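Long-range contacts in cellulose synthase 1 (Gluconacetobacter xylinus, PDB 4I86), which probably binds cyclic di-GMP through its C-terminal regulatory PilZ domain, a small antiparallel beta-barrel followed by a helix: residues D35-G39 with V97-F102; G39-M45 with G80-W86; T15-E19 with T30-E34; L51-V57 with P71-A77. All coordinates share one frame. Residue numbers count along the deposited sequence, not the author numbering.

Interaction 1 (D35-G39 with V97-F102); sequences DLSMG and VIRLVF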
loop_
_atom_site.group_PDB
_atom_site.type_symbol
_atom_site.label_atom_id
_atom_site.label_comp_id
_atom_site.label_asym_id
_atom_site.label_seq_id
_atom_site.Cartn_x
_atom_site.Cartn_y
_atom_site.Cartn_z
ATOM N N ASP A 35 8.635 -1.361 3.008
ATOM C CA ASP A 35 8.418 -0.447 4.113
ATOM C C ASP A 35 7.006 0.100 4.036
ATOM O O ASP A 35 6.385 0.101 2.969
ATOM C CB ASP A 35 9.408 0.704 4.058
ATOM C CG ASP A 35 9.125 1.643 2.906
ATOM O OD1 ASP A 35 9.771 1.479 1.856
ATOM O OD2 ASP A 35 8.247 2.529 3.038
ATOM N N LEU A 36 6.500 0.553 5.175
ATOM C CA LEU A 36 5.184 1.165 5.245
ATOM C C LEU A 36 5.368 2.458 6.005
ATOM O O LEU A 36 6.220 2.545 6.873
ATOM C CB LEU A 36 4.202 0.252 5.988
ATOM C CG LEU A 36 3.857 -1.027 5.217
ATOM C CD1 LEU A 36 3.184 -2.041 6.098
ATOM C CD2 LEU A 36 2.957 -0.701 4.060
ATOM N N SER A 37 4.584 3.471 5.661
ATOM C CA SER A 37 4.596 4.719 6.405
ATOM C C SER A 37 3.180 5.263 6.458
ATOM O O SER A 37 2.266 4.714 5.819
ATOM C CB SER A 37 5.514 5.739 5.723
ATOM O OG SER A 37 5.106 5.916 4.379
ATOM N N MET A 38 2.995 6.343 7.208
ATOM C CA MET A 38 1.727 7.058 7.182
ATOM C C MET A 38 1.437 7.627 5.781
ATOM O O MET A 38 0.295 7.939 5.457
ATOM C CB MET A 38 1.719 8.174 8.233
ATOM C CG MET A 38 1.561 7.679 9.671
ATOM S SD MET A 38 0.153 6.580 9.952
ATOM C CE MET A 38 -1.233 7.574 9.354
ATOM N N GLY A 39 2.469 7.754 4.949
ATOM C CA GLY A 39 2.292 8.309 3.614
ATOM C C GLY A 39 1.917 7.263 2.561
ATOM O O GLY A 39 1.124 7.522 1.653
ATOM N N VAL A 97 -4.919 2.670 7.854
ATOM C CA VAL A 97 -3.511 3.008 7.655
ATOM C C VAL A 97 -2.776 3.024 8.992
ATOM O O VAL A 97 -1.699 2.463 9.103
ATOM C CB VAL A 97 -3.336 4.369 6.952
ATOM C CG1 VAL A 97 -1.843 4.784 6.931
ATOM C CG2 VAL A 97 -3.901 4.301 5.543
ATOM N N ILE A 98 -3.362 3.672 9.999
ATOM C CA ILE A 98 -2.782 3.701 11.340
ATOM C C ILE A 98 -2.614 2.278 11.894
ATOM O O ILE A 98 -1.556 1.927 12.434
ATOM C CB ILE A 98 -3.621 4.586 12.312
ATOM C CG1 ILE A 98 -3.549 6.059 11.906
ATOM C CG2 ILE A 98 -3.197 4.384 13.757
ATOM C CD1 ILE A 98 -4.466 6.993 12.719
ATOM N N ARG A 99 -3.650 1.453 11.765
ATOM C CA ARG A 99 -3.585 0.093 12.306
ATOM C C ARG A 99 -2.440 -0.701 11.682
ATOM O O ARG A 99 -1.755 -1.447 12.368
ATOM C CB ARG A 99 -4.908 -0.659 12.092
ATOM C CG ARG A 99 -6.017 -0.269 13.069
ATOM C CD ARG A 99 -7.192 -1.276 13.011
ATOM N NE ARG A 99 -8.075 -1.004 11.892
ATOM C CZ ARG A 99 -8.539 -1.921 11.054
ATOM N NH1 ARG A 99 -8.223 -3.198 11.202
ATOM N NH2 ARG A 99 -9.333 -1.547 10.067
ATOM N N LEU A 100 -2.276 -0.563 10.370
ATOM C CA LEU A 100 -1.192 -1.198 9.633
ATOM C C LEU A 100 0.186 -0.730 10.085
ATOM O O LEU A 100 1.025 -1.544 10.480
ATOM C CB LEU A 100 -1.341 -0.925 8.134
ATOM C CG LEU A 100 -0.268 -1.469 7.174
ATOM C CD1 LEU A 100 -0.107 -2.989 7.312
ATOM C CD2 LEU A 100 -0.594 -1.091 5.714
ATOM N N VAL A 101 0.422 0.575 10.012
ATOM C CA VAL A 101 1.726 1.141 10.354
ATOM C C VAL A 101 2.094 0.959 11.823
ATOM O O VAL A 101 3.186 0.492 12.130
ATOM C CB VAL A 101 1.806 2.642 9.993
ATOM C CG1 VAL A 101 3.141 3.252 10.465
ATOM C CG2 VAL A 101 1.627 2.833 8.504
ATOM N N PHE A 102 1.196 1.326 12.735
ATOM C CA PHE A 102 1.470 1.142 14.168
ATOM C C PHE A 102 1.335 -0.319 14.613
ATOM O O PHE A 102 1.978 -0.729 15.590
ATOM C CB PHE A 102 0.597 2.042 15.053
ATOM C CG PHE A 102 0.985 3.518 15.019
ATOM C CD1 PHE A 102 1.677 4.098 16.078
ATOM C CD2 PHE A 102 0.628 4.321 13.947
ATOM C CE1 PHE A 102 2.032 5.447 16.051
ATOM C CE2 PHE A 102 0.995 5.680 13.904
ATOM C CZ PHE A 102 1.693 6.238 14.967
#

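Interaction 2 (G39-M45 with G80-W86); sequences GGAAVKM and GRGIFIW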
loop_
_atom_site.group_PDB
_atom_site.type_symbol
_atom_site.label_atom_id
_atom_site.label_comp_id
_atom_site.label_asym_id
_atom_site.label_seq_id
_atom_site.Cartn_x
_atom_site.Cartn_y
_atom_site.Cartn_z
ATOM N N GLY A 39 2.469 7.754 4.949
ATOM C CA GLY A 39 2.292 8.309 3.614
ATOM C C GLY A 39 1.917 7.263 2.561
ATOM O O GLY A 39 1.124 7.522 1.653
ATOM N N GLY A 40 2.497 6.079 2.682
ATOM C CA GLY A 40 2.250 5.018 1.724
ATOM C C GLY A 40 3.042 3.748 1.948
ATOM O O GLY A 40 3.349 3.363 3.091
ATOM N N ALA A 41 3.353 3.076 0.842
ATOM C CA ALA A 41 4.010 1.774 0.905
ATOM C C ALA A 41 5.070 1.621 -0.173
ATOM O O ALA A 41 4.959 2.197 -1.250
ATOM C CB ALA A 41 2.976 0.661 0.774
ATOM N N ALA A 42 6.100 0.838 0.122
ATOM C CA ALA A 42 7.004 0.362 -0.923
ATOM C C ALA A 42 6.881 -1.150 -0.958
ATOM O O ALA A 42 7.023 -1.808 0.073
ATOM C CB ALA A 42 8.452 0.783 -0.642
ATOM N N VAL A 43 6.609 -1.696 -2.139
ATOM C CA VAL A 43 6.337 -3.131 -2.252
ATOM C C VAL A 43 7.219 -3.849 -3.277
ATOM O O VAL A 43 7.398 -3.373 -4.406
ATOM C CB VAL A 43 4.868 -3.393 -2.639
ATOM C CG1 VAL A 43 4.559 -4.901 -2.600
ATOM C CG2 VAL A 43 3.911 -2.609 -1.725
ATOM N N LYS A 44 7.763 -5.004 -2.891
ATOM C CA LYS A 44 8.455 -5.852 -3.866
ATOM C C LYS A 44 7.411 -6.538 -4.742
ATOM O O LYS A 44 6.656 -7.402 -4.281
ATOM C CB LYS A 44 9.344 -6.891 -3.187
ATOM C CG LYS A 44 10.285 -7.624 -4.152
ATOM C CD LYS A 44 11.171 -8.624 -3.396
ATOM C CE LYS A 44 11.615 -9.779 -4.289
ATOM N NZ LYS A 44 12.280 -10.865 -3.499
ATOM N N MET A 45 7.357 -6.142 -6.007
ATOM C CA MET A 45 6.295 -6.596 -6.885
ATOM C C MET A 45 6.601 -6.226 -8.327
ATOM O O MET A 45 7.449 -5.369 -8.583
ATOM C CB MET A 45 4.967 -5.952 -6.467
ATOM C CG MET A 45 4.974 -4.430 -6.545
ATOM S SD MET A 45 3.321 -3.717 -6.400
ATOM C CE MET A 45 2.966 -3.299 -8.104
ATOM N N GLY A 80 10.410 -5.328 -9.469
ATOM C CA GLY A 80 10.915 -5.598 -8.140
ATOM C C GLY A 80 10.382 -4.570 -7.159
ATOM O O GLY A 80 10.451 -4.776 -5.949
ATOM N N ARG A 81 9.843 -3.464 -7.672
ATOM C CA ARG A 81 9.412 -2.389 -6.787
ATOM C C ARG A 81 8.192 -1.601 -7.271
ATOM O O ARG A 81 8.168 -1.097 -8.389
ATOM C CB ARG A 81 10.586 -1.436 -6.504
ATOM C CG ARG A 81 10.225 -0.209 -5.684
ATOM C CD ARG A 81 10.919 -0.194 -4.332
ATOM N NE ARG A 81 11.762 0.991 -4.180
ATOM C CZ ARG A 81 13.065 0.949 -3.924
ATOM N NH1 ARG A 81 13.665 -0.226 -3.771
ATOM N NH2 ARG A 81 13.765 2.072 -3.811
ATOM N N GLY A 82 7.182 -1.508 -6.407
ATOM C CA GLY A 82 6.048 -0.627 -6.629
ATOM C C GLY A 82 5.962 0.367 -5.477
ATOM O O GLY A 82 6.088 -0.021 -4.308
ATOM N N ILE A 83 5.776 1.648 -5.799
ATOM C CA ILE A 83 5.657 2.686 -4.767
ATOM C C ILE A 83 4.242 3.240 -4.739
ATOM O O ILE A 83 3.685 3.613 -5.780
ATOM C CB ILE A 83 6.633 3.870 -4.980
ATOM C CG1 ILE A 83 8.077 3.373 -5.138
ATOM C CG2 ILE A 83 6.483 4.893 -3.834
ATOM C CD1 ILE A 83 8.618 2.608 -3.939
ATOM N N PHE A 84 3.670 3.330 -3.539
ATOM C CA PHE A 84 2.280 3.767 -3.408
ATOM C C PHE A 84 2.136 4.907 -2.406
ATOM O O PHE A 84 2.955 5.063 -1.508
ATOM C CB PHE A 84 1.401 2.596 -2.942
ATOM C CG PHE A 84 1.464 1.383 -3.836
ATOM C CD1 PHE A 84 0.455 1.125 -4.746
ATOM C CD2 PHE A 84 2.531 0.495 -3.755
ATOM C CE1 PHE A 84 0.507 0.012 -5.571
ATOM C CE2 PHE A 84 2.586 -0.623 -4.580
ATOM C CZ PHE A 84 1.574 -0.859 -5.485
ATOM N N ILE A 85 1.082 5.698 -2.582
ATOM C CA ILE A 85 0.624 6.615 -1.552
ATOM C C ILE A 85 -0.804 6.238 -1.162
ATOM O O ILE A 85 -1.619 5.935 -2.024
ATOM C CB ILE A 85 0.649 8.085 -2.036
ATOM C CG1 ILE A 85 -0.148 8.228 -3.336
ATOM C CG2 ILE A 85 2.084 8.559 -2.227
ATOM C CD1 ILE A 85 -0.307 9.665 -3.803
ATOM N N TRP A 86 -1.100 6.232 0.132
ATOM C CA TRP A 86 -2.457 5.940 0.594
ATOM C C TRP A 86 -3.428 6.998 0.112
ATOM O O TRP A 86 -3.063 8.161 -0.022
ATOM C CB TRP A 86 -2.497 5.891 2.120
ATOM C CG TRP A 86 -1.495 4.939 2.716
ATOM C CD1 TRP A 86 -0.513 5.235 3.614
ATOM C CD2 TRP A 86 -1.371 3.545 2.424
ATOM N NE1 TRP A 86 0.207 4.103 3.917
ATOM C CE2 TRP A 86 -0.303 3.052 3.197
ATOM C CE3 TRP A 86 -2.074 2.661 1.592
ATOM C CZ2 TRP A 86 0.076 1.715 3.167
ATOM C CZ3 TRP A 86 -1.695 1.342 1.561
ATOM C CH2 TRP A 86 -0.625 0.877 2.341
HETATM O O HOH W 1 -0.879 9.348 1.382
#

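Interaction 3 (T15-E19 with T30-E34); sequences TIPVE and TGVTE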
loop_
_atom_site.group_PDB
_atom_site.type_symbol
_atom_site.label_atom_id
_atom_site.label_comp_id
_atom_site.label_asym_id
_atom_site.label_seq_id
_atom_site.Cartn_x
_atom_site.Cartn_y
_atom_site.Cartn_z
ATOM N N THR A 15 8.218 -6.788 6.137
ATOM C CA THR A 15 7.976 -7.697 5.041
ATOM C C THR A 15 6.670 -8.440 5.286
ATOM O O THR A 15 6.605 -9.344 6.129
ATOM C CB THR A 15 9.122 -8.724 4.908
ATOM O OG1 THR A 15 10.346 -8.036 4.625
ATOM C CG2 THR A 15 8.824 -9.714 3.776
ATOM N N ILE A 16 5.628 -8.055 4.554
ATOM C CA ILE A 16 4.339 -8.724 4.672
ATOM C C ILE A 16 3.689 -8.907 3.322
ATOM O O ILE A 16 3.746 -8.012 2.469
ATOM C CB ILE A 16 3.384 -8.012 5.679
ATOM C CG1 ILE A 16 2.909 -6.662 5.157
ATOM C CG2 ILE A 16 4.066 -7.838 7.031
ATOM C CD1 ILE A 16 1.844 -6.042 6.031
ATOM N N PRO A 17 3.082 -10.084 3.110
ATOM C CA PRO A 17 2.414 -10.376 1.844
ATOM C C PRO A 17 1.290 -9.366 1.597
ATOM O O PRO A 17 0.551 -8.999 2.522
ATOM C CB PRO A 17 1.814 -11.776 2.072
ATOM C CG PRO A 17 2.597 -12.341 3.213
ATOM C CD PRO A 17 2.950 -11.183 4.081
ATOM N N VAL A 18 1.152 -8.942 0.350
ATOM C CA VAL A 18 0.059 -8.065 -0.024
ATOM C C VAL A 18 -0.441 -8.453 -1.399
ATOM O O VAL A 18 0.296 -9.051 -2.190
ATOM C CB VAL A 18 0.508 -6.586 -0.031
ATOM C CG1 VAL A 18 0.949 -6.151 1.359
ATOM C CG2 VAL A 18 1.640 -6.383 -1.030
ATOM N N GLU A 19 -1.694 -8.113 -1.688
ATOM C CA GLU A 19 -2.231 -8.260 -3.032
ATOM C C GLU A 19 -2.662 -6.879 -3.496
ATOM O O GLU A 19 -3.170 -6.083 -2.699
ATOM C CB GLU A 19 -3.419 -9.229 -3.041
ATOM C CG GLU A 19 -3.150 -10.529 -2.295
ATOM C CD GLU A 19 -4.348 -10.995 -1.484
ATOM O OE1 GLU A 19 -5.220 -10.150 -1.162
ATOM O OE2 GLU A 19 -4.432 -12.209 -1.169
ATOM N N THR A 30 0.548 -9.904 -6.787
ATOM C CA THR A 30 0.896 -10.234 -5.416
ATOM C C THR A 30 2.338 -9.784 -5.186
ATOM O O THR A 30 3.070 -9.569 -6.149
ATOM C CB THR A 30 0.734 -11.759 -5.187
ATOM O OG1 THR A 30 -0.631 -12.126 -5.451
ATOM C CG2 THR A 30 1.074 -12.140 -3.762
ATOM N N GLY A 31 2.740 -9.631 -3.923
ATOM C CA GLY A 31 4.070 -9.141 -3.587
ATOM C C GLY A 31 4.308 -9.155 -2.092
ATOM O O GLY A 31 3.476 -9.674 -1.348
ATOM N N VAL A 32 5.453 -8.627 -1.643
ATOM C CA VAL A 32 5.667 -8.394 -0.223
ATOM C C VAL A 32 6.089 -6.953 -0.001
ATOM O O VAL A 32 6.706 -6.331 -0.872
ATOM C CB VAL A 32 6.730 -9.342 0.415
ATOM C CG1 VAL A 32 6.233 -10.781 0.451
ATOM C CG2 VAL A 32 8.062 -9.234 -0.319
ATOM N N THR A 33 5.772 -6.424 1.172
ATOM C CA THR A 33 6.111 -5.042 1.468
ATOM C C THR A 33 7.605 -4.904 1.737
ATOM O O THR A 33 8.274 -5.879 2.089
ATOM C CB THR A 33 5.334 -4.524 2.678
ATOM O OG1 THR A 33 5.703 -5.286 3.841
ATOM C CG2 THR A 33 3.835 -4.649 2.418
ATOM N N GLU A 34 8.114 -3.685 1.584
ATOM C CA GLU A 34 9.487 -3.373 1.971
ATOM C C GLU A 34 9.460 -2.392 3.139
ATOM O O GLU A 34 10.151 -2.567 4.146
ATOM C CB GLU A 34 10.242 -2.782 0.781
ATOM C CG GLU A 34 10.422 -3.764 -0.369
ATOM C CD GLU A 34 10.966 -3.100 -1.616
ATOM O OE1 GLU A 34 11.465 -1.960 -1.502
ATOM O OE2 GLU A 34 10.884 -3.709 -2.705
HETATM O O HOH W 2 10.686 -6.976 2.486
#

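Interaction 4 (L51-V57 with P71-A77); sequences LSGPTPV and PARIIRA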
loop_
_atom_site.group_PDB
_atom_site.type_symbol
_atom_site.label_atom_id
_atom_site.label_comp_id
_atom_site.label_asym_id
_atom_site.label_seq_id
_atom_site.Cartn_x
_atom_site.Cartn_y
_atom_site.Cartn_z
ATOM N N LEU A 51 3.143 2.878 -16.286
ATOM C CA LEU A 51 2.350 3.845 -15.557
ATOM C C LEU A 51 2.285 5.155 -16.325
ATOM O O LEU A 51 3.325 5.767 -16.588
ATOM C CB LEU A 51 2.984 4.107 -14.189
ATOM C CG LEU A 51 2.164 3.782 -12.945
ATOM C CD1 LEU A 51 0.803 3.208 -13.329
ATOM C CD2 LEU A 51 2.935 2.820 -12.057
ATOM N N SER A 52 1.085 5.590 -16.695
ATOM C CA SER A 52 0.922 6.987 -17.085
ATOM C C SER A 52 1.395 7.832 -15.904
ATOM O O SER A 52 2.292 8.674 -16.029
ATOM C CB SER A 52 -0.540 7.313 -17.377
ATOM O OG SER A 52 -0.836 8.650 -16.983
ATOM N N GLY A 53 0.780 7.580 -14.752
ATOM C CA GLY A 53 1.119 8.251 -13.511
ATOM C C GLY A 53 0.280 7.684 -12.382
ATOM O O GLY A 53 -0.206 6.555 -12.483
ATOM N N PRO A 54 0.099 8.464 -11.302
ATOM C CA PRO A 54 -0.723 8.069 -10.142
ATOM C C PRO A 54 -2.011 7.311 -10.527
ATOM O O PRO A 54 -2.957 7.903 -11.048
ATOM C CB PRO A 54 -1.048 9.411 -9.487
ATOM C CG PRO A 54 0.194 10.251 -9.770
ATOM C CD PRO A 54 0.722 9.793 -11.121
ATOM N N THR A 55 -2.038 6.007 -10.254
ATOM C CA THR A 55 -3.121 5.124 -10.696
ATOM C C THR A 55 -3.787 4.440 -9.506
ATOM O O THR A 55 -3.119 3.738 -8.757
ATOM C CB THR A 55 -2.574 4.032 -11.654
ATOM O OG1 THR A 55 -2.188 4.639 -12.891
ATOM C CG2 THR A 55 -3.616 2.949 -11.918
ATOM N N PRO A 56 -5.108 4.637 -9.343
ATOM C CA PRO A 56 -5.840 4.136 -8.173
ATOM C C PRO A 56 -5.923 2.617 -8.101
ATOM O O PRO A 56 -6.248 1.936 -9.087
ATOM C CB PRO A 56 -7.240 4.755 -8.314
ATOM C CG PRO A 56 -7.338 5.220 -9.710
ATOM C CD PRO A 56 -5.945 5.500 -10.194
ATOM N N VAL A 57 -5.615 2.102 -6.915
ATOM C CA VAL A 57 -5.586 0.658 -6.653
ATOM C C VAL A 57 -6.167 0.363 -5.272
ATOM O O VAL A 57 -6.478 1.285 -4.500
ATOM C CB VAL A 57 -4.140 0.089 -6.679
ATOM C CG1 VAL A 57 -3.426 0.411 -8.004
ATOM C CG2 VAL A 57 -3.331 0.598 -5.482
ATOM N N PRO A 71 -7.374 1.727 0.041
ATOM C CA PRO A 71 -7.267 2.379 -1.275
ATOM C C PRO A 71 -5.930 3.091 -1.369
ATOM O O PRO A 71 -5.378 3.526 -0.350
ATOM C CB PRO A 71 -8.394 3.427 -1.266
ATOM C CG PRO A 71 -9.306 3.012 -0.162
ATOM C CD PRO A 71 -8.420 2.339 0.873
ATOM N N ALA A 72 -5.409 3.212 -2.581
ATOM C CA ALA A 72 -4.122 3.849 -2.759
ATOM C C ALA A 72 -3.958 4.265 -4.200
ATOM O O ALA A 72 -4.854 4.074 -5.029
ATOM C CB ALA A 72 -2.982 2.923 -2.318
ATOM N N ARG A 73 -2.812 4.860 -4.480
ATOM C CA ARG A 73 -2.442 5.214 -5.834
ATOM C C ARG A 73 -1.038 4.678 -6.077
ATOM O O ARG A 73 -0.136 4.976 -5.300
ATOM C CB ARG A 73 -2.504 6.744 -6.009
ATOM C CG ARG A 73 -3.872 7.243 -6.495
ATOM C CD ARG A 73 -3.971 8.753 -6.639
ATOM N NE ARG A 73 -4.313 9.403 -5.374
ATOM C CZ ARG A 73 -4.783 10.646 -5.257
ATOM N NH1 ARG A 73 -4.987 11.399 -6.339
ATOM N NH2 ARG A 73 -5.058 11.133 -4.048
ATOM N N ILE A 74 -0.851 3.853 -7.110
ATOM C CA ILE A 74 0.514 3.484 -7.471
ATOM C C ILE A 74 1.125 4.680 -8.202
ATOM O O ILE A 74 0.493 5.273 -9.080
ATOM C CB ILE A 74 0.622 2.158 -8.305
ATOM C CG1 ILE A 74 2.100 1.773 -8.492
ATOM C CG2 ILE A 74 -0.091 2.285 -9.649
ATOM C CD1 ILE A 74 2.339 0.313 -8.833
ATOM N N ILE A 75 2.333 5.072 -7.809
ATOM C CA ILE A 75 2.926 6.273 -8.389
ATOM C C ILE A 75 4.192 5.966 -9.192
ATOM O O ILE A 75 4.563 6.725 -10.086
ATOM C CB ILE A 75 3.207 7.367 -7.314
ATOM C CG1 ILE A 75 4.147 6.846 -6.227
ATOM C CG2 ILE A 75 1.893 7.874 -6.697
ATOM C CD1 ILE A 75 4.756 7.949 -5.348
ATOM N N ARG A 76 4.852 4.859 -8.869
ATOM C CA ARG A 76 5.997 4.396 -9.650
ATOM C C ARG A 76 6.077 2.879 -9.644
ATOM O O ARG A 76 5.683 2.231 -8.671
ATOM C CB ARG A 76 7.310 4.970 -9.104
ATOM C CG ARG A 76 8.487 4.846 -10.067
ATOM C CD ARG A 76 9.803 4.673 -9.317
ATOM N NE ARG A 76 9.989 3.300 -8.840
ATOM C CZ ARG A 76 10.995 2.505 -9.201
ATOM N NH1 ARG A 76 11.928 2.947 -10.039
ATOM N NH2 ARG A 76 11.073 1.270 -8.717
ATOM N N ALA A 77 6.599 2.321 -10.735
ATOM C CA ALA A 77 6.830 0.883 -10.849
ATOM C C ALA A 77 8.145 0.624 -11.586
ATOM O O ALA A 77 8.320 1.066 -12.721
ATOM C CB ALA A 77 5.665 0.220 -11.582
#

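Interaction 1 (D35-G39 with V97-F102)
Residues Asp35 to Gly40 spell the DxSxxG signature of PilZ domains, and the first five of them run off the end of strand 28-36 past one flank of the C-terminal helix. No hydrogen bond joins D35-G39 to V97-F102; the contact is apolar and mostly buried. Leu36 points toward the helix, its CD1 3.6 Å from Leu100 CD1. One step on, the carbonyl Ser37 O lies 3.3 Å from Val101 CG2, a polar atom against a methyl, and it takes its hydrogen bond from Trp86 NE1. Here the helix packs beside the strand end of the PilZ barrel, with Val97 and Leu100 also touching Trp86 of strand 82-86 and Leu70 of strand 66-77. Met38 contributes the largest area of the contact from D35-G39: its folded mmm side chain brings CE within 3.7 Å of Val97 CG1 and 3.8 Å of Ile98 CG1. Its SD sits at the edge of the Phe102 ring, 4.1 Å from Phe102 CE2, a Met-aromatic contact. The CA-to-CB bond of Ser37 points away from the helix, and its OG accepts from Gly39 N at 3.3 Å, forming an ST turn, and is hydrogen-bonded to Gly40 N as well.

Interaction 2 (G39-M45 with G80-W86)
Gly40 CA sits over the face of an indole: it is 3.4 Å from the centroid of the five-membered ring of Trp86, a CH-pi contact, and 3.1 Å from Trp86 NE1. A side chain at this position would collide with Phe84 O and Ile85 CA, so the close approach of Gly40 CA to Ile85 CA (4.0 Å) depends on glycine. Trp86 NE1 itself is hydrogen-bonded to Ser37 O. From here strands 40-44 and 82-86 run antiparallel, at 165°, through a regular ladder. Trp86 N donates to Gly39 O (3.0 Å), Ala41 N donates to Phe84 O (3.1 Å) and Phe84 N to Ala41 O (2.9 Å), and Val43 N to Gly82 O (2.8 Å) pairs with Gly82 N to Val43 O (2.7 Å). The bond from Met45 N to Gly80 O, 3.4 Å, is weak. One water donates to Gly39 O (2.7 Å) and to Trp86 O (2.9 Å). On one face Val43 CG2 meets Phe84 CE2 at 3.7 Å, and Met45 SD abuts the ring edge at Phe84 CZ (3.5 Å); on the other, Ala42 CB touches Ile83 CD1 at 3.8 Å. Phe84 also packs on Val20, Val57 and Ile59, so the inward face is the hydrophobic core of a PilZ beta-barrel.

Interaction 3 (T15-E19 with T30-E34)
Thr30 opens the pairing beside Glu19 in a non-hydrogen-bonded position, with Thr30 OG1 4.3 Å from Glu19 CG, while the Glu19 carboxylate forms its salt bridge with Arg60. Gly31 and Val18 make the hydrogen-bonded pair: Val18 N donates to Gly31 O at 3.0 Å and Gly31 N to Val18 O at 3.1 Å. Val32 lies opposite Pro17, again non-hydrogen-bonded, where Val32 CA is 3.3 Å from Ile16 O and its CB touches Thr15 CG2 at 4.0 Å. Pro17, which has no amide hydrogen, loses no hydrogen bond to strand 30-33 in this position. Thr33 closes the ladder twice over. Its N donates to Ile16 O at 2.9 Å, and its OG1 accepts from Ile16 N at 2.9 Å, standing in for a backbone carbonyl, while also hydrogen-bonding to Ala14 O. Thr33 CG2 meanwhile reaches Val18 CG1 at 3.4 Å. A water 2.4 Å from Thr15 OG1 donates to Thr33 O at 2.7 Å. At Glu34 the chain turns a corner. In this hairpin of the PilZ barrel, where the strands cross at 136°, a side-chain hydroxyl thus takes the Ile16 amide that a regular ladder would give to Thr33 O, as the strand reaches its corner.

Interaction 4 (L51-V57 with P71-A77)
Ile74 is the apolar centre of this beta-hairpin, formed by strands 55-63 and 66-77 of the PilZ barrel. Its CG1 meets Leu51 CD2 at 3.8 Å, its CG2 lies 3.6 Å from Thr55 CB and 4.2 Å from Val57 CG1, and Phe84 of the next strand packs on it too. Leu51, in the loop before the hairpin, folds back over the strand end, with CD2 also 3.8 Å from Ala77 CB; Val57 CG2 adds Ala72 CB at 3.9 Å. Beyond this core runs the ladder. Thr55 N to Ile74 O (2.9 Å) and Ile74 N to Thr55 O (2.8 Å) make one hydrogen-bonded pair, Val57 N to Ala72 O (2.8 Å) and Ala72 N to Val57 O (2.9 Å) the next, with Pro56 in the non-hydrogen-bonded position opposite Arg73. On its other edge strand 66-77 carries a classic beta bulge, Ile75 and Arg76 together lying opposite Ile83 of strand 82-86. On the exposed side Pro54 CB rests 4.1 Å from Arg73 CD. At the polar edge, Thr55 OG1 donates to Gly53 O at 2.8 Å.

The four contacts belong to one curled antiparallel sheet and the helix beside it. Interaction 2 is the middle: its centre lies about 9 Å from those of interactions 3 and 4 and about 12 Å from that of interaction 1. It shares Gly39 with interaction 1, where Ser37 O accepts from Trp86 NE1 at 2.9 Å. Strand pairing continues into interaction 3 through Lys44 N to Val32 O, 2.6 Å, and into interaction 4 through Ile83 O to Ile75 N, 2.8 Å. Interactions 1 and 3 meet where Leu100 CD1 packs 3.8 Å from Ile16 CD1. Interactions 1 and 4, with centres about 18 Å apart, lie on opposite sides of the domain centre and do not touch.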